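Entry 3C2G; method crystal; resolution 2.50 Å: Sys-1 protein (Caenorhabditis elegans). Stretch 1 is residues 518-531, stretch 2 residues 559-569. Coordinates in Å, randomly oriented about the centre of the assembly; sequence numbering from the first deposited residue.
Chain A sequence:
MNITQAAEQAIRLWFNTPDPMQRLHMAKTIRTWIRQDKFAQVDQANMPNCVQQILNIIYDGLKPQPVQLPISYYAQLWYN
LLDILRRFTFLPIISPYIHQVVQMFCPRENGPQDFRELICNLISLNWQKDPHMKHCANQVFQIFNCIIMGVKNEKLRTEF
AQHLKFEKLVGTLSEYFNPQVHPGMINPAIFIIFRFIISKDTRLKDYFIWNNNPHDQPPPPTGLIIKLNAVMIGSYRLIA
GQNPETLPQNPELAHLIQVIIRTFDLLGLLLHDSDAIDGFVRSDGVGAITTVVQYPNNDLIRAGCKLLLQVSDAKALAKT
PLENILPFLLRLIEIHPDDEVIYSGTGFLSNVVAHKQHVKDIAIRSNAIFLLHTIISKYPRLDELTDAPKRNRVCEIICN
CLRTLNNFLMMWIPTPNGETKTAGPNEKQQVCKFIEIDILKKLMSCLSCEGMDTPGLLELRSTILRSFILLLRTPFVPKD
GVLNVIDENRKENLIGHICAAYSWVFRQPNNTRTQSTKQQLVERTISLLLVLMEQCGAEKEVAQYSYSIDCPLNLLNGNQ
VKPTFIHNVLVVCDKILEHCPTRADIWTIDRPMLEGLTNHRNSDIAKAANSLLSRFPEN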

# COMPACT_ATOMS: atom_id res chain seq x y z
N LYS A 518 9.18 -16.65 13.15
CA LYS A 518 10.04 -17.82 13.31
C LYS A 518 9.47 -18.73 14.40
O LYS A 518 9.41 -19.95 14.23
CB LYS A 518 11.49 -17.41 13.63
CG LYS A 518 12.24 -16.85 12.42
CD LYS A 518 13.42 -15.99 12.81
CE LYS A 518 14.70 -16.79 12.86
NZ LYS A 518 15.88 -15.89 13.05
N GLN A 519 9.03 -18.13 15.50
CA GLN A 519 8.39 -18.90 16.54
C GLN A 519 7.14 -19.61 16.02
O GLN A 519 6.94 -20.79 16.31
CB GLN A 519 8.09 -18.02 17.76
CG GLN A 519 7.39 -18.75 18.92
CD GLN A 519 8.17 -19.94 19.45
OE1 GLN A 519 9.41 -19.97 19.40
NE2 GLN A 519 7.45 -20.93 19.97
N GLN A 520 6.30 -18.93 15.22
CA GLN A 520 5.07 -19.56 14.73
C GLN A 520 5.32 -20.68 13.72
O GLN A 520 4.53 -21.62 13.64
CB GLN A 520 4.02 -18.55 14.24
CG GLN A 520 4.21 -18.03 12.82
CD GLN A 520 2.98 -17.27 12.25
OE1 GLN A 520 1.99 -17.02 12.95
NE2 GLN A 520 3.06 -16.91 10.97
N LEU A 521 6.42 -20.60 12.98
CA LEU A 521 6.80 -21.65 12.04
C LEU A 521 7.22 -22.91 12.78
O LEU A 521 6.90 -24.02 12.36
CB LEU A 521 7.95 -21.18 11.14
CG LEU A 521 8.36 -22.12 9.99
CD1 LEU A 521 8.83 -21.34 8.81
CD2 LEU A 521 9.42 -23.13 10.42
N VAL A 522 7.96 -22.71 13.87
CA VAL A 522 8.42 -23.79 14.72
C VAL A 522 7.23 -24.55 15.31
O VAL A 522 7.19 -25.79 15.24
CB VAL A 522 9.35 -23.24 15.82
CG1 VAL A 522 9.56 -24.26 16.93
CG2 VAL A 522 10.69 -22.84 15.22
N GLU A 523 6.28 -23.79 15.86
CA GLU A 523 5.09 -24.35 16.50
C GLU A 523 4.24 -25.12 15.49
O GLU A 523 3.77 -26.23 15.77
CB GLU A 523 4.24 -23.25 17.15
CG GLU A 523 4.91 -22.58 18.35
CD GLU A 523 4.08 -21.44 18.94
OE1 GLU A 523 4.70 -20.43 19.38
OE2 GLU A 523 2.83 -21.55 18.99
N ARG A 524 4.07 -24.53 14.32
CA ARG A 524 3.29 -25.16 13.27
C ARG A 524 3.94 -26.44 12.77
O ARG A 524 3.25 -27.36 12.38
CB ARG A 524 3.01 -24.18 12.13
CG ARG A 524 1.95 -23.17 12.49
CD ARG A 524 1.83 -22.06 11.50
NE ARG A 524 0.78 -21.13 11.91
CZ ARG A 524 0.35 -20.12 11.16
NH1 ARG A 524 0.87 -19.92 9.96
NH2 ARG A 524 -0.62 -19.33 11.60
N THR A 525 5.27 -26.49 12.81
CA THR A 525 5.99 -27.69 12.44
C THR A 525 5.64 -28.81 13.43
O THR A 525 5.22 -29.90 13.02
CB THR A 525 7.51 -27.45 12.44
OG1 THR A 525 7.84 -26.45 11.46
CG2 THR A 525 8.25 -28.72 12.12
N ILE A 526 5.81 -28.55 14.72
CA ILE A 526 5.51 -29.54 15.74
C ILE A 526 4.05 -30.00 15.58
O ILE A 526 3.73 -31.19 15.63
CB ILE A 526 5.77 -28.98 17.17
CG1 ILE A 526 7.23 -28.55 17.34
CG2 ILE A 526 5.37 -29.99 18.25
CD1 ILE A 526 8.26 -29.53 16.79
N SER A 527 3.18 -29.04 15.32
CA SER A 527 1.76 -29.30 15.28
C SER A 527 1.37 -30.06 14.02
O SER A 527 0.47 -30.89 14.03
CB SER A 527 1.01 -27.97 15.41
OG SER A 527 -0.29 -28.07 14.91
N LEU A 528 2.08 -29.80 12.93
CA LEU A 528 1.83 -30.54 11.69
C LEU A 528 2.37 -31.98 11.74
O LEU A 528 1.80 -32.88 11.12
CB LEU A 528 2.37 -29.77 10.48
CG LEU A 528 2.26 -30.41 9.10
CD1 LEU A 528 0.84 -30.79 8.75
CD2 LEU A 528 2.83 -29.49 8.04
N LEU A 529 3.46 -32.20 12.46
CA LEU A 529 3.99 -33.55 12.58
C LEU A 529 3.00 -34.43 13.36
O LEU A 529 2.80 -35.60 13.02
CB LEU A 529 5.37 -33.56 13.21
CG LEU A 529 6.49 -32.93 12.39
CD1 LEU A 529 7.77 -32.88 13.22
CD2 LEU A 529 6.73 -33.67 11.07
N LEU A 530 2.37 -33.84 14.38
CA LEU A 530 1.29 -34.47 15.13
C LEU A 530 0.07 -34.84 14.28
O LEU A 530 -0.42 -35.98 14.32
CB LEU A 530 0.85 -33.57 16.28
CG LEU A 530 1.82 -33.58 17.46
CD1 LEU A 530 1.31 -32.67 18.54
CD2 LEU A 530 2.04 -35.01 18.00
N VAL A 531 -0.41 -33.86 13.52
CA VAL A 531 -1.55 -34.05 12.65
C VAL A 531 -1.27 -35.17 11.65
O VAL A 531 -2.10 -36.04 11.48
CB VAL A 531 -1.96 -32.74 11.94
CG1 VAL A 531 -2.96 -33.00 10.86
CG2 VAL A 531 -2.55 -31.75 12.95
N ASN A 559 12.07 -19.52 27.80
CA ASN A 559 10.90 -19.23 28.63
C ASN A 559 9.63 -19.39 27.79
O ASN A 559 8.92 -18.42 27.50
CB ASN A 559 11.00 -17.82 29.23
N GLN A 560 9.37 -20.63 27.39
CA GLN A 560 8.22 -20.96 26.55
C GLN A 560 7.03 -21.25 27.46
O GLN A 560 7.00 -22.25 28.18
CB GLN A 560 8.53 -22.15 25.64
CG GLN A 560 9.86 -22.04 24.87
CD GLN A 560 9.90 -20.87 23.88
OE1 GLN A 560 8.92 -20.59 23.18
NE2 GLN A 560 11.04 -20.19 23.82
N VAL A 561 6.05 -20.35 27.42
CA VAL A 561 4.94 -20.38 28.37
C VAL A 561 3.65 -20.91 27.75
O VAL A 561 2.74 -21.31 28.47
CB VAL A 561 4.71 -18.98 29.04
CG1 VAL A 561 5.95 -18.55 29.84
CG2 VAL A 561 4.31 -17.92 28.00
N LYS A 562 3.59 -20.92 26.42
CA LYS A 562 2.41 -21.38 25.70
C LYS A 562 2.16 -22.87 26.00
O LYS A 562 2.98 -23.72 25.67
CB LYS A 562 2.60 -21.13 24.21
CG LYS A 562 1.33 -21.17 23.39
CD LYS A 562 1.59 -20.59 22.01
CE LYS A 562 0.34 -20.61 21.15
NZ LYS A 562 0.59 -19.98 19.82
N PRO A 563 1.01 -23.18 26.63
CA PRO A 563 0.72 -24.52 27.16
C PRO A 563 0.48 -25.58 26.08
O PRO A 563 0.84 -26.75 26.26
CB PRO A 563 -0.55 -24.31 27.98
CG PRO A 563 -1.22 -23.15 27.34
CD PRO A 563 -0.10 -22.24 26.88
N THR A 564 -0.12 -25.17 24.97
CA THR A 564 -0.40 -26.07 23.87
C THR A 564 0.88 -26.45 23.11
O THR A 564 0.98 -27.54 22.55
CB THR A 564 -1.46 -25.46 22.91
OG1 THR A 564 -1.68 -26.34 21.80
CG2 THR A 564 -1.02 -24.09 22.38
N PHE A 565 1.87 -25.55 23.12
CA PHE A 565 3.16 -25.80 22.49
C PHE A 565 3.97 -26.81 23.30
O PHE A 565 4.52 -27.75 22.73
CB PHE A 565 3.93 -24.49 22.30
CG PHE A 565 5.30 -24.65 21.68
CD1 PHE A 565 5.45 -25.31 20.46
CD2 PHE A 565 6.43 -24.13 22.30
CE1 PHE A 565 6.72 -25.45 19.88
CE2 PHE A 565 7.69 -24.27 21.74
CZ PHE A 565 7.84 -24.93 20.52
N ILE A 566 4.01 -26.61 24.61
CA ILE A 566 4.65 -27.52 25.55
C ILE A 566 4.07 -28.93 25.44
O ILE A 566 4.81 -29.92 25.32
CB ILE A 566 4.49 -27.01 27.01
CG1 ILE A 566 5.21 -25.67 27.19
CG2 ILE A 566 4.97 -28.05 28.02
CD1 ILE A 566 4.92 -24.98 28.52
N HIS A 567 2.75 -29.01 25.47
CA HIS A 567 2.07 -30.29 25.38
C HIS A 567 2.42 -30.96 24.05
O HIS A 567 2.66 -32.17 24.02
CB HIS A 567 0.56 -30.12 25.52
CG HIS A 567 -0.20 -31.41 25.42
ND1 HIS A 567 -0.20 -32.35 26.43
CD2 HIS A 567 -0.99 -31.91 24.45
CE1 HIS A 567 -0.94 -33.38 26.08
NE2 HIS A 567 -1.44 -33.14 24.88
N ASN A 568 2.45 -30.17 22.98
CA ASN A 568 2.74 -30.71 21.65
C ASN A 568 4.16 -31.26 21.56
O ASN A 568 4.41 -32.33 21.01
CB ASN A 568 2.48 -29.65 20.56
CG ASN A 568 1.02 -29.58 20.16
OD1 ASN A 568 0.21 -30.45 20.51
ND2 ASN A 568 0.67 -28.57 19.40
N VAL A 569 5.09 -30.50 22.14
CA VAL A 569 6.48 -30.87 22.16
C VAL A 569 6.67 -32.16 22.94
O VAL A 569 7.37 -33.06 22.49
CB VAL A 569 7.34 -29.73 22.70
CG1 VAL A 569 8.66 -30.24 23.24
CG2 VAL A 569 7.56 -28.69 21.60

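What is the strongest polar link between the two segments? It is the salt bridge between E523 and K562, in which K562 NZ donates a hydrogen bond to E523 OE2 at 2.9 Å. K562 occupies the N-cap position of the second helix, and its side chain, with all four chi angles near t, reaches across almost fully extended. The lysine is exposed and poorly ordered, however, so the bridge is less sharply defined than its length suggests.

How is the other carboxylate oxygen of E523 used? It is held within its own helix: Q519 NE2 donates to E523 OE1 at 2.9 Å, one turn apart. The glutamate is thus engaged at both oxygens. The same amide nitrogen, Q519 NE2, lies 3.5 Å from Q560 OE1, a close approach rather than a hydrogen bond, and Q560 is itself poorly ordered.

What fills the space beneath these charges? F565 does, as a knob set among Q519, V522, E523 and I526. The aliphatic part of E523 covers one ring face in a CH-pi contact, with E523 CG 3.9 Å from the centroid of the F565 ring; Q519 NE2 lies over that face too, 3.8 Å from F565 CE2. Apolar contacts complete the socket, V522 CG1 to F565 CZ and I526 CG1 to F565 CE1, each at 4.0 Å.

How does the packing continue along the helices? They cross at 49°, with their axes 9.6 Å apart at closest approach, and one turn beyond F565 the contact passes to N568 and V569. I526 CG2 packs 3.7 Å from N568 CB and 4.2 Å from V569 CG2. Farther along, L530 CD1 comes within 3.2 Å of N568 OD1, a tight contact in which the methyl group offers the amide oxygen no conventional hydrogen bond.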